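Local coordinates for endoglycosidase (Bacteroides thetaiotaomicron, PDB 6Q64), which probably hydrolyses glycosidic bonds within complex N-glycans, as an endoglycosidase of glycoside hydrolase family 18, at residues Q151-E156 with K167-A172; L131-I134 with D140-T143; F100-G105 with G184-Y189; L199-T204 with S208-M213; R223-G228 with L247-I252. The protein carries 1 engineered substitution. One frame throughout, in Å; residues are numbered along the deposited sequence.

Contact 1 of 5, residues Q151-E156 with K167-A172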
# COMPACT_ATOMS: atom_id res chain seq x y z
N GLN A 151 -5.44 29.46 4.34
CA GLN A 151 -6.18 30.48 3.55
C GLN A 151 -6.90 29.76 2.41
O GLN A 151 -8.15 29.87 2.31
CB GLN A 151 -5.26 31.58 3.01
CG GLN A 151 -4.71 32.46 4.13
CD GLN A 151 -4.48 33.88 3.69
OE1 GLN A 151 -3.72 34.16 2.77
NE2 GLN A 151 -5.14 34.81 4.38
N TYR A 152 -6.14 29.03 1.60
CA TYR A 152 -6.66 28.41 0.36
C TYR A 152 -7.83 27.48 0.71
O TYR A 152 -8.85 27.46 -0.02
CB TYR A 152 -5.59 27.64 -0.41
CG TYR A 152 -6.16 27.04 -1.67
CD1 TYR A 152 -6.86 27.84 -2.55
CD2 TYR A 152 -6.10 25.68 -1.93
CE1 TYR A 152 -7.45 27.33 -3.69
CE2 TYR A 152 -6.69 25.14 -3.06
CZ TYR A 152 -7.36 25.97 -3.95
OH TYR A 152 -7.95 25.50 -5.08
N TRP A 153 -7.68 26.73 1.79
CA TRP A 153 -8.53 25.54 2.03
C TRP A 153 -9.74 25.92 2.89
O TRP A 153 -10.85 25.46 2.55
CB TRP A 153 -7.66 24.42 2.61
CG TRP A 153 -6.82 23.76 1.56
CD1 TRP A 153 -5.46 23.81 1.42
CD2 TRP A 153 -7.31 22.98 0.45
NE1 TRP A 153 -5.07 23.09 0.32
CE2 TRP A 153 -6.18 22.58 -0.30
CE3 TRP A 153 -8.58 22.58 0.01
CZ2 TRP A 153 -6.30 21.80 -1.45
CZ3 TRP A 153 -8.70 21.82 -1.13
CH2 TRP A 153 -7.57 21.44 -1.85
N VAL A 154 -9.55 26.77 3.91
CA VAL A 154 -10.55 27.00 5.00
C VAL A 154 -11.55 28.10 4.58
O VAL A 154 -12.72 27.74 4.37
CB VAL A 154 -9.88 27.30 6.36
CG1 VAL A 154 -10.89 27.61 7.46
CG2 VAL A 154 -8.96 26.15 6.79
N GLU A 155 -11.13 29.38 4.50
CA GLU A 155 -12.05 30.48 4.08
C GLU A 155 -12.29 30.40 2.57
O GLU A 155 -13.47 30.51 2.15
CB GLU A 155 -11.60 31.91 4.47
CG GLU A 155 -10.10 32.15 4.49
CD GLU A 155 -9.48 32.18 5.88
OE1 GLU A 155 -10.16 32.65 6.82
OE2 GLU A 155 -8.30 31.75 6.01
N GLU A 156 -11.21 30.19 1.80
CA GLU A 156 -11.22 30.30 0.32
C GLU A 156 -11.95 29.10 -0.31
O GLU A 156 -12.40 29.25 -1.47
CB GLU A 156 -9.80 30.50 -0.23
CG GLU A 156 -9.23 31.88 0.08
CD GLU A 156 -7.99 32.29 -0.71
OE1 GLU A 156 -7.58 31.52 -1.63
OE2 GLU A 156 -7.44 33.38 -0.39
N LYS A 167 -13.56 18.42 4.02
CA LYS A 167 -14.50 17.82 3.03
C LYS A 167 -14.03 18.15 1.60
O LYS A 167 -14.11 17.26 0.71
CB LYS A 167 -15.93 18.30 3.29
CG LYS A 167 -16.84 17.32 4.03
CD LYS A 167 -17.95 17.99 4.82
CE LYS A 167 -19.25 17.20 4.87
NZ LYS A 167 -20.40 18.13 4.82
N ALA A 168 -13.56 19.38 1.39
CA ALA A 168 -13.06 19.89 0.09
C ALA A 168 -11.71 19.25 -0.27
O ALA A 168 -11.62 18.68 -1.36
CB ALA A 168 -12.98 21.39 0.14
N TYR A 169 -10.71 19.33 0.63
CA TYR A 169 -9.33 18.78 0.47
C TYR A 169 -9.35 17.30 0.11
O TYR A 169 -8.51 16.84 -0.66
CB TYR A 169 -8.52 18.89 1.76
CG TYR A 169 -7.16 18.25 1.69
CD1 TYR A 169 -6.26 18.62 0.69
CD2 TYR A 169 -6.73 17.31 2.61
CE1 TYR A 169 -5.00 18.05 0.60
CE2 TYR A 169 -5.47 16.75 2.55
CZ TYR A 169 -4.60 17.11 1.53
OH TYR A 169 -3.35 16.58 1.42
N ALA A 170 -10.25 16.56 0.73
CA ALA A 170 -10.47 15.13 0.45
C ALA A 170 -11.10 14.95 -0.93
O ALA A 170 -10.72 14.02 -1.65
CB ALA A 170 -11.34 14.53 1.52
N ASN A 171 -12.07 15.79 -1.28
CA ASN A 171 -12.82 15.62 -2.55
C ASN A 171 -11.84 15.84 -3.71
O ASN A 171 -12.10 15.30 -4.81
CB ASN A 171 -14.05 16.53 -2.62
CG ASN A 171 -15.29 15.87 -2.08
OD1 ASN A 171 -15.56 14.69 -2.35
ND2 ASN A 171 -16.04 16.60 -1.28
N ALA A 172 -10.78 16.63 -3.45
CA ALA A 172 -9.74 17.03 -4.44
C ALA A 172 -8.80 15.85 -4.62
O ALA A 172 -8.39 15.57 -5.75
CB ALA A 172 -8.98 18.24 -3.98
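Trp153 lays one face of its indole over the start of the Tyr169 side chain, and the Tyr169 ring turns its edge to that same face. The two rings form a T-shaped (edge-to-face) pair, the six-membered ring of Trp153 and the Tyr169 ring having centroids 5.3 Å apart and planes at 75°. The touching edge of the phenol is CD1, 3.8 Å from Trp153 CZ2. Nearer the backbone, Tyr169 CB makes a CH-pi contact 4.3 Å from the centroid of the same indole ring, and Trp153 CZ3 comes to 3.5 Å from Tyr169 CA. Tyr169 owes this pose to CG lying opposite its own backbone N (chi1 175°), which carries the phenol out so that its CD1 edge comes over the indole face, toward the rim. Within the TIM barrel, helix 162-179 is the one that leads into strand 184-189, and helix 149-155 lies outside it in the excursion after strand 128-135. The short helical segments run at 120° to each other with axes 10.0 Å apart at their closest, a gap spanned mainly by the indole. At its rim, Trp153 CH2 meets Ala172 CB at 4.1 Å, close to the ring plane, and Ala168 touches the same end of the indole obliquely. Tyr152 CD2 sits against the opposite face of Trp153, offset toward the rim, so the indole is held between two tyrosines. No hydrogen bond joins the segments; the polar end of Tyr169, OH, bonds to Asp140 O in the loop before helix 149-155.

Contact 2 of 5, residues L131-I134 with D140-T143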
# COMPACT_ATOMS: atom_id res chain seq x y z
N LEU A 131 -2.35 6.41 -5.06
CA LEU A 131 -1.65 7.65 -4.64
C LEU A 131 -1.30 7.51 -3.17
O LEU A 131 -1.94 6.74 -2.50
CB LEU A 131 -2.54 8.86 -4.91
CG LEU A 131 -2.38 9.43 -6.31
CD1 LEU A 131 -2.85 10.87 -6.36
CD2 LEU A 131 -0.94 9.31 -6.79
N CYS A 132 -0.30 8.26 -2.73
CA CYS A 132 0.34 8.11 -1.42
C CYS A 132 1.18 9.33 -1.10
O CYS A 132 1.84 9.82 -2.00
CB CYS A 132 1.31 6.95 -1.41
SG CYS A 132 2.12 6.81 0.20
N TRP A 133 1.17 9.77 0.15
CA TRP A 133 1.92 10.94 0.67
C TRP A 133 1.45 11.21 2.10
O TRP A 133 0.32 10.81 2.42
CB TRP A 133 1.76 12.18 -0.21
CG TRP A 133 0.43 12.86 -0.22
CD1 TRP A 133 -0.14 13.56 0.80
CD2 TRP A 133 -0.45 13.05 -1.35
NE1 TRP A 133 -1.32 14.13 0.41
CE2 TRP A 133 -1.54 13.83 -0.91
CE3 TRP A 133 -0.46 12.61 -2.68
CZ2 TRP A 133 -2.61 14.17 -1.75
CZ3 TRP A 133 -1.50 12.96 -3.51
CH2 TRP A 133 -2.57 13.74 -3.05
N ILE A 134 2.31 11.84 2.89
CA ILE A 134 2.15 12.06 4.35
C ILE A 134 0.96 13.00 4.55
O ILE A 134 0.87 14.00 3.84
CB ILE A 134 3.42 12.62 5.02
CG1 ILE A 134 4.46 11.53 5.24
CG2 ILE A 134 3.07 13.34 6.32
CD1 ILE A 134 5.85 12.07 5.55
N ASP A 140 -2.06 19.82 1.92
CA ASP A 140 -0.78 19.09 1.80
C ASP A 140 -0.71 18.49 0.39
O ASP A 140 -1.50 17.59 0.12
CB ASP A 140 -0.62 18.04 2.90
CG ASP A 140 0.33 18.44 4.03
OD1 ASP A 140 0.64 19.63 4.17
OD2 ASP A 140 0.75 17.55 4.78
N GLN A 141 0.17 19.04 -0.46
CA GLN A 141 0.52 18.49 -1.80
C GLN A 141 -0.60 18.78 -2.81
O GLN A 141 -0.46 18.31 -3.93
CB GLN A 141 0.73 16.97 -1.79
CG GLN A 141 1.79 16.48 -0.82
CD GLN A 141 3.18 16.79 -1.32
OE1 GLN A 141 3.74 16.05 -2.13
NE2 GLN A 141 3.75 17.89 -0.86
N LEU A 142 -1.68 19.45 -2.43
CA LEU A 142 -2.71 19.89 -3.42
C LEU A 142 -2.86 21.40 -3.30
O LEU A 142 -3.81 21.95 -3.91
CB LEU A 142 -4.05 19.18 -3.17
CG LEU A 142 -4.11 17.69 -3.49
CD1 LEU A 142 -5.55 17.19 -3.33
CD2 LEU A 142 -3.61 17.36 -4.89
N THR A 143 -1.96 22.04 -2.57
CA THR A 143 -2.04 23.50 -2.32
C THR A 143 -1.19 24.13 -3.42
O THR A 143 0.01 23.85 -3.51
CB THR A 143 -1.84 23.81 -0.82
OG1 THR A 143 -1.50 25.19 -0.67
CG2 THR A 143 -0.84 22.94 -0.08
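Gln141 lies with its aliphatic carbons over one face of the Trp133 indole. Its CG makes a CH-pi contact 3.9 Å from the centroid of the five-membered ring, almost on the ring normal, while CB stands above the middle of the bicycle. The Gln141 chain bends at chi2 (-74°), and its amide is turned 64° from the indole plane; the OE1 end goes to Arg107 NE. Apolar contact continues at the far rim, where Trp133 CH2 meets Leu142 CD2 at 4.2 Å, the two side chains crossing at about a right angle. Among the polar groups, Trp133 NE1 has a weak hydrogen bond with Tyr169 OH and lies 3.5 Å from Asp140 O; Asp140 OD2 receives a weak one from Asp137 N. The contact ties barrel strand 128-135 to the loop that follows it, and Phe185 of the adjoining strand meets the indole edge-to-face. A leucine in place of Trp133 would probably open a gap beneath Gln141 and deprive Phe185 of its aromatic mate. With dispersion over a ring face as the chief attraction across the segments, the loop's polar ends take much of their bonding from residues beyond them.

Contact 3 of 5, residues F100-G105 with G184-Y189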
# COMPACT_ATOMS: atom_id res chain seq x y z
N PHE A 100 -1.26 -5.08 -5.06
CA PHE A 100 -1.41 -3.61 -5.22
C PHE A 100 -0.14 -2.89 -4.76
O PHE A 100 0.73 -3.49 -4.13
CB PHE A 100 -2.64 -3.10 -4.47
CG PHE A 100 -2.51 -2.98 -2.97
CD1 PHE A 100 -2.56 -4.10 -2.16
CD2 PHE A 100 -2.33 -1.74 -2.37
CE1 PHE A 100 -2.45 -3.98 -0.78
CE2 PHE A 100 -2.20 -1.63 -0.99
CZ PHE A 100 -2.27 -2.74 -0.20
N VAL A 101 -0.08 -1.60 -4.99
CA VAL A 101 1.18 -0.85 -4.80
C VAL A 101 0.82 0.59 -4.48
O VAL A 101 -0.26 1.09 -4.91
CB VAL A 101 1.99 -1.03 -6.10
CG1 VAL A 101 2.53 0.25 -6.69
CG2 VAL A 101 3.10 -2.08 -5.95
N SER A 102 1.68 1.22 -3.70
CA SER A 102 1.63 2.67 -3.41
C SER A 102 2.77 3.35 -4.16
O SER A 102 3.92 2.87 -4.04
CB SER A 102 1.69 2.92 -1.94
OG SER A 102 0.40 2.74 -1.37
N LEU A 103 2.46 4.42 -4.88
CA LEU A 103 3.40 5.17 -5.74
C LEU A 103 4.13 6.22 -4.91
O LEU A 103 3.62 7.35 -4.78
CB LEU A 103 2.61 5.78 -6.90
CG LEU A 103 1.79 4.77 -7.69
CD1 LEU A 103 0.78 5.46 -8.59
CD2 LEU A 103 2.69 3.86 -8.49
N TRP A 104 5.30 5.84 -4.39
CA TRP A 104 6.28 6.75 -3.75
C TRP A 104 6.74 7.80 -4.78
O TRP A 104 7.48 7.43 -5.73
CB TRP A 104 7.47 6.00 -3.14
CG TRP A 104 8.30 6.88 -2.27
CD1 TRP A 104 9.45 7.54 -2.61
CD2 TRP A 104 7.99 7.26 -0.92
NE1 TRP A 104 9.89 8.29 -1.55
CE2 TRP A 104 9.02 8.14 -0.50
CE3 TRP A 104 6.96 6.94 -0.02
CZ2 TRP A 104 9.04 8.70 0.79
CZ3 TRP A 104 6.98 7.49 1.25
CH2 TRP A 104 8.01 8.36 1.65
N GLY A 105 6.27 9.04 -4.59
CA GLY A 105 6.81 10.23 -5.25
C GLY A 105 5.86 10.80 -6.30
O GLY A 105 5.80 12.05 -6.41
N GLY A 184 -6.91 4.13 -5.75
CA GLY A 184 -7.33 4.75 -4.49
C GLY A 184 -6.23 5.52 -3.81
O GLY A 184 -5.41 6.15 -4.50
N PHE A 185 -6.21 5.52 -2.48
CA PHE A 185 -5.30 6.40 -1.70
C PHE A 185 -4.74 5.65 -0.50
O PHE A 185 -5.38 4.68 0.01
CB PHE A 185 -6.02 7.68 -1.29
CG PHE A 185 -5.09 8.72 -0.77
CD1 PHE A 185 -4.33 9.50 -1.63
CD2 PHE A 185 -4.90 8.90 0.59
CE1 PHE A 185 -3.44 10.44 -1.15
CE2 PHE A 185 -4.01 9.85 1.08
CZ PHE A 185 -3.27 10.62 0.20
N ASP A 186 -3.56 6.10 -0.10
CA ASP A 186 -2.75 5.57 1.01
C ASP A 186 -2.41 6.76 1.89
O ASP A 186 -1.50 7.51 1.52
CB ASP A 186 -1.44 4.94 0.54
CG ASP A 186 -0.54 4.40 1.65
OD1 ASP A 186 -0.50 4.98 2.74
OD2 ASP A 186 0.13 3.42 1.41
N ILE A 187 -3.08 6.86 3.04
CA ILE A 187 -2.76 7.89 4.05
C ILE A 187 -1.49 7.46 4.79
O ILE A 187 -1.57 6.46 5.50
CB ILE A 187 -3.96 8.07 4.99
CG1 ILE A 187 -5.21 8.50 4.21
CG2 ILE A 187 -3.61 9.04 6.09
CD1 ILE A 187 -6.51 8.21 4.91
N ASP A 188 -0.36 8.12 4.55
CA ASP A 188 0.85 7.98 5.39
C ASP A 188 0.60 8.84 6.63
O ASP A 188 0.80 10.09 6.55
CB ASP A 188 2.15 8.36 4.65
CG ASP A 188 3.44 8.00 5.39
OD1 ASP A 188 3.35 7.53 6.55
OD2 ASP A 188 4.54 8.21 4.81
N TYR A 189 0.16 8.19 7.73
CA TYR A 189 -0.25 8.85 9.00
C TYR A 189 0.83 8.64 10.07
O TYR A 189 0.95 7.50 10.54
CB TYR A 189 -1.62 8.35 9.47
CG TYR A 189 -2.39 9.30 10.34
CD1 TYR A 189 -2.89 10.49 9.83
CD2 TYR A 189 -2.64 9.02 11.68
CE1 TYR A 189 -3.62 11.37 10.62
CE2 TYR A 189 -3.37 9.88 12.48
CZ TYR A 189 -3.85 11.07 11.95
OH TYR A 189 -4.58 11.93 12.72
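A chi1 of -81° sets Ser102 OG anti to its carbonyl carbon across the CA-CB bond, facing Asp186, whose CG extends opposite the backbone N (chi1 179°) to meet it. The hydroxyl donates to Asp186 OD2 at 2.9 Å, approaching the anti lone pair, the one turned away from OD1. Asp186 CB is also close, 3.4 Å from Ser102 OG, so the serine lies alongside the root of the acid as well as at its end. Further along, Trp104 CZ3 points the indole edge at Asp188 OD2, 4.4 Å away. Strand 128-135 runs between strands 100-102 and 184-189, and the side chains meet inside the TIM barrel. Strand 184-189 holds the middle of the family 18 DxxDxDxE signature: Asp186 and Asp188 are its last two aspartates, and the residue after Tyr189 is an engineered glutamine where the family has its acid/base glutamate. Asp234, on the neighbouring strand, brings its carboxylate close to both aspartates. By analogy with family 18 relatives the serine is probably a second-shell group: a single hydroxyl bond limits the turning of the Asp186 carboxylate from one side, while OD1 is directed toward Asp234.

Contact 4 of 5, residues L199-T204 with S208-M213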
# COMPACT_ATOMS: atom_id res chain seq x y z
N LEU A 199 -4.33 18.41 10.94
CA LEU A 199 -5.17 17.19 10.77
C LEU A 199 -4.62 16.09 11.68
O LEU A 199 -5.39 15.46 12.40
CB LEU A 199 -5.13 16.71 9.31
CG LEU A 199 -5.98 17.47 8.30
CD1 LEU A 199 -5.71 16.92 6.90
CD2 LEU A 199 -7.47 17.39 8.59
N ALA A 200 -3.33 15.80 11.57
CA ALA A 200 -2.71 14.65 12.25
C ALA A 200 -2.39 15.08 13.68
O ALA A 200 -1.79 16.18 13.83
CB ALA A 200 -1.48 14.17 11.51
N ASN A 201 -2.80 14.25 14.64
CA ASN A 201 -2.54 14.38 16.11
C ASN A 201 -2.55 12.98 16.73
O ASN A 201 -2.91 11.98 16.01
CB ASN A 201 -3.60 15.24 16.80
CG ASN A 201 -4.98 14.62 16.70
OD1 ASN A 201 -5.13 13.43 16.41
ND2 ASN A 201 -6.01 15.42 16.89
N TYR A 202 -2.27 12.95 18.03
CA TYR A 202 -1.99 11.74 18.85
C TYR A 202 -3.22 10.83 18.96
O TYR A 202 -2.98 9.65 19.29
CB TYR A 202 -1.53 12.12 20.26
CG TYR A 202 -2.50 12.95 21.07
CD1 TYR A 202 -2.46 14.35 21.04
CD2 TYR A 202 -3.45 12.35 21.90
CE1 TYR A 202 -3.35 15.11 21.79
CE2 TYR A 202 -4.34 13.10 22.65
CZ TYR A 202 -4.29 14.48 22.59
OH TYR A 202 -5.17 15.21 23.34
N GLN A 203 -4.44 11.34 18.70
CA GLN A 203 -5.69 10.75 19.26
C GLN A 203 -6.40 9.80 18.28
O GLN A 203 -6.15 9.86 17.06
CB GLN A 203 -6.59 11.84 19.85
CG GLN A 203 -7.39 12.73 18.91
CD GLN A 203 -7.81 14.00 19.63
OE1 GLN A 203 -7.52 14.17 20.80
NE2 GLN A 203 -8.47 14.92 18.94
N THR A 204 -7.21 8.91 18.85
CA THR A 204 -8.14 8.02 18.13
C THR A 204 -8.93 8.85 17.13
O THR A 204 -9.40 9.92 17.52
CB THR A 204 -9.13 7.30 19.06
OG1 THR A 204 -8.28 6.64 19.98
CG2 THR A 204 -9.99 6.23 18.41
N SER A 208 -15.62 11.24 18.41
CA SER A 208 -15.40 11.41 19.87
C SER A 208 -13.93 11.82 20.12
O SER A 208 -13.63 12.37 21.18
CB SER A 208 -15.88 10.12 20.58
OG SER A 208 -15.14 9.80 21.75
N GLY A 209 -13.05 11.64 19.13
CA GLY A 209 -11.62 12.03 19.23
C GLY A 209 -11.22 13.06 18.19
O GLY A 209 -11.54 14.20 18.34
N ASN A 210 -10.50 12.66 17.14
CA ASN A 210 -10.08 13.53 16.02
C ASN A 210 -11.20 13.57 14.98
O ASN A 210 -11.12 12.80 14.03
CB ASN A 210 -8.80 12.96 15.39
CG ASN A 210 -8.09 13.94 14.48
OD1 ASN A 210 -8.67 14.93 14.02
ND2 ASN A 210 -6.84 13.62 14.20
N ASN A 211 -12.21 14.40 15.17
CA ASN A 211 -13.40 14.37 14.29
C ASN A 211 -13.00 14.86 12.90
O ASN A 211 -13.83 14.67 11.98
CB ASN A 211 -14.55 15.24 14.78
CG ASN A 211 -15.83 15.08 13.97
OD1 ASN A 211 -16.23 13.93 13.64
ND2 ASN A 211 -16.52 16.22 13.70
N LYS A 212 -11.85 15.54 12.77
CA LYS A 212 -11.46 16.20 11.49
C LYS A 212 -10.89 15.11 10.60
O LYS A 212 -11.40 14.86 9.50
CB LYS A 212 -10.58 17.46 11.65
CG LYS A 212 -9.40 17.34 12.60
CD LYS A 212 -8.87 18.66 13.14
CE LYS A 212 -7.92 18.37 14.29
NZ LYS A 212 -6.97 19.49 14.48
N MSE A 213 -9.96 14.35 11.18
CA MSE A 213 -9.50 13.13 10.53
C MSE A 213 -10.65 12.15 10.28
O MSE A 213 -10.54 11.30 9.41
CB MSE A 213 -8.35 12.51 11.34
CG MSE A 213 -7.34 11.76 10.46
SE MSE A 213 -6.61 12.75 8.90
CE MSE A 213 -5.72 13.82 10.23
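Asn210 is gripped through both its backbone and its amide. Its N donates to Thr204 O at 3.0 Å, nearly straight (164°) and in the carbonyl plane. Its ND2 bonds to Leu199 O at 3.0 Å, although that oxygen is placed less surely in the model. Asn210 ND2 also lies 2.8 Å from Asn201 OD1. The Asn201 and Asn210 amides come from opposite directions with planes 49° apart, and Gln203 CG packs on Asn210 CB at 3.8 Å. In the next shell, Asn201 OD1 accepts from Gln203 N at 3.2 Å, with the donor well above the carbonyl plane, closing an Asx turn. Were Asn201 an alanine, Gln203 N would probably lose this acceptor and the Asx turn be left unclosed. Asn210 is also the N-cap of helix 211-224: its OD1, though less surely placed, receives Met213 N and, weakly, Lys212 N, so the same side chain appears to cap the helix and hold the preceding loop. The selenomethionine Met213 lies against Leu199, but too tightly modelled for its fit to be judged. Tyr189, at the end of strand 184-189, packs on Ala200, Asn210 and Met213, while Ile135 of strand 128-135 touches Leu199 and Met213.

Contact 5 of 5, residues R223-G228 with L247-I252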
# COMPACT_ATOMS: atom_id res chain seq x y z
N ARG A 223 -16.80 8.29 -1.37
CA ARG A 223 -16.57 8.54 -2.80
C ARG A 223 -15.96 7.30 -3.44
O ARG A 223 -16.55 6.76 -4.39
CB ARG A 223 -15.72 9.79 -3.03
CG ARG A 223 -16.14 10.48 -4.32
CD ARG A 223 -15.69 11.91 -4.42
NE ARG A 223 -15.22 12.14 -5.78
CZ ARG A 223 -14.70 13.28 -6.21
NH1 ARG A 223 -14.28 13.39 -7.46
NH2 ARG A 223 -14.59 14.30 -5.38
N LEU A 224 -14.82 6.83 -2.94
CA LEU A 224 -14.05 5.85 -3.72
C LEU A 224 -14.40 4.42 -3.28
O LEU A 224 -14.04 3.47 -4.01
CB LEU A 224 -12.56 6.24 -3.70
CG LEU A 224 -11.91 6.43 -2.35
CD1 LEU A 224 -12.04 5.15 -1.60
CD2 LEU A 224 -10.45 6.83 -2.47
N ARG A 225 -15.20 4.22 -2.23
CA ARG A 225 -15.64 2.83 -1.94
C ARG A 225 -16.68 2.35 -2.96
O ARG A 225 -16.57 1.27 -3.52
CB ARG A 225 -16.16 2.62 -0.51
CG ARG A 225 -16.38 1.14 -0.23
CD ARG A 225 -16.41 0.76 1.22
NE ARG A 225 -15.09 0.54 1.76
CZ ARG A 225 -14.86 0.26 3.02
NH1 ARG A 225 -15.86 0.20 3.87
NH2 ARG A 225 -13.64 0.07 3.47
N PRO A 226 -17.78 3.09 -3.22
CA PRO A 226 -18.74 2.62 -4.21
C PRO A 226 -18.11 2.55 -5.62
O PRO A 226 -18.73 1.99 -6.48
CB PRO A 226 -19.93 3.61 -4.11
CG PRO A 226 -19.39 4.82 -3.34
CD PRO A 226 -18.16 4.36 -2.58
N ALA A 227 -16.91 3.08 -5.82
CA ALA A 227 -16.23 3.05 -7.14
C ALA A 227 -15.35 1.80 -7.27
O ALA A 227 -14.65 1.68 -8.27
CB ALA A 227 -15.43 4.33 -7.36
N GLY A 228 -15.37 0.89 -6.30
CA GLY A 228 -14.49 -0.28 -6.24
C GLY A 228 -13.07 0.07 -5.84
O GLY A 228 -12.24 -0.84 -5.80
N LEU A 247 -13.77 1.55 7.48
CA LEU A 247 -13.77 2.39 6.26
C LEU A 247 -12.41 2.33 5.55
O LEU A 247 -12.29 2.93 4.44
CB LEU A 247 -14.10 3.83 6.67
CG LEU A 247 -15.53 4.12 7.10
CD1 LEU A 247 -15.69 5.62 7.25
CD2 LEU A 247 -16.56 3.56 6.11
N VAL A 248 -11.46 1.62 6.15
CA VAL A 248 -10.06 1.48 5.68
C VAL A 248 -9.73 0.01 5.38
O VAL A 248 -9.84 -0.83 6.28
CB VAL A 248 -9.14 2.06 6.74
CG1 VAL A 248 -7.69 1.73 6.46
CG2 VAL A 248 -9.36 3.55 6.83
N ASP A 249 -9.25 -0.26 4.17
CA ASP A 249 -9.20 -1.62 3.62
C ASP A 249 -7.96 -2.34 4.16
O ASP A 249 -8.02 -3.60 4.26
CB ASP A 249 -9.31 -1.55 2.10
CG ASP A 249 -10.62 -0.94 1.63
OD1 ASP A 249 -11.67 -1.50 1.99
OD2 ASP A 249 -10.57 0.10 0.93
N HIS A 250 -6.89 -1.63 4.51
CA HIS A 250 -5.67 -2.27 5.10
C HIS A 250 -4.97 -1.34 6.08
O HIS A 250 -4.97 -0.11 5.85
CB HIS A 250 -4.61 -2.65 4.06
CG HIS A 250 -4.97 -3.82 3.22
ND1 HIS A 250 -5.57 -3.67 2.00
CD2 HIS A 250 -4.90 -5.15 3.45
CE1 HIS A 250 -5.85 -4.86 1.49
NE2 HIS A 250 -5.45 -5.78 2.37
N TYR A 251 -4.38 -1.95 7.09
CA TYR A 251 -3.56 -1.29 8.13
C TYR A 251 -2.12 -1.63 7.79
O TYR A 251 -1.76 -2.82 7.86
CB TYR A 251 -4.01 -1.78 9.51
CG TYR A 251 -5.50 -1.96 9.69
CD1 TYR A 251 -6.39 -0.99 9.29
CD2 TYR A 251 -6.03 -3.11 10.24
CE1 TYR A 251 -7.76 -1.17 9.40
CE2 TYR A 251 -7.40 -3.30 10.36
CZ TYR A 251 -8.27 -2.32 9.95
OH TYR A 251 -9.62 -2.47 10.08
N ILE A 252 -1.32 -0.65 7.39
CA ILE A 252 0.03 -0.94 6.82
C ILE A 252 1.07 -0.40 7.78
O ILE A 252 1.06 0.84 8.04
CB ILE A 252 0.22 -0.35 5.40
CG1 ILE A 252 -0.96 -0.69 4.49
CG2 ILE A 252 1.54 -0.81 4.82
CD1 ILE A 252 -0.75 -0.27 3.06
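Arg225 reaches from the turn after helix 211-224 to Asp249, just ahead of strand 251-254, linking two successive parts of the TIM barrel around strand 230-235. Arg225 NH2 and Asp249 OD1 form a salt bridge at 2.9 Å. As a hydrogen bond it is weak, the N-H...O angle being 127°, and the guanidinium and carboxylate planes stand 45° apart, so the groups do not meet as a flat two-pronged pair. The arginine chain bends at chi3 (-84°), which swings its head over toward residues 247-249. There NH1 donates to Lys246 O, giving the guanidinium a backbone acceptor beside its acidic partner. Leu247 O also lies near, 3.3 Å from Arg225 NH2, but the angle is poor for a hydrogen bond; that carbonyl has a weak one with Ser221 OG of the helix instead. Asp249 is engaged on both oxygens, for OD2 accepts from Leu231 N of strand 230-235. The carboxylate thus joins a backbone N-H of the sheet to a positive charge in the turn after the helix, and these partners would probably favour its ionised form. Arg225 also opens a type I beta turn, closed by Gly228 N on Arg225 O at 3.1 Å. Leu247 lies crosswise to the arginine side chain, its CD2 4.1 Å from Arg225 NH1.

In the fold
Contact 3 sits at the heart of the barrel, about 5 Å from the centre of the chain; it carries two aspartates of the family 18 signature and so probably marks the catalytic centre. Contact 2 is nested within the loop it closes, centres about 10 Å apart, and joins it through Leu131 N and Gly184 O at 3.1 Å. Contact 1 lies further out, about 21 Å from contact 3 between centres, and meets contact 2 where Trp153 packs on Leu142 and Thr143. Contact 4, about 20 Å from contact 3, touches it through Tyr189. Contacts 4 and 5 use opposite ends of helix 211-224, and Arg223 NH2 of contact 5 bonds to Asn171 OD1 of contact 1.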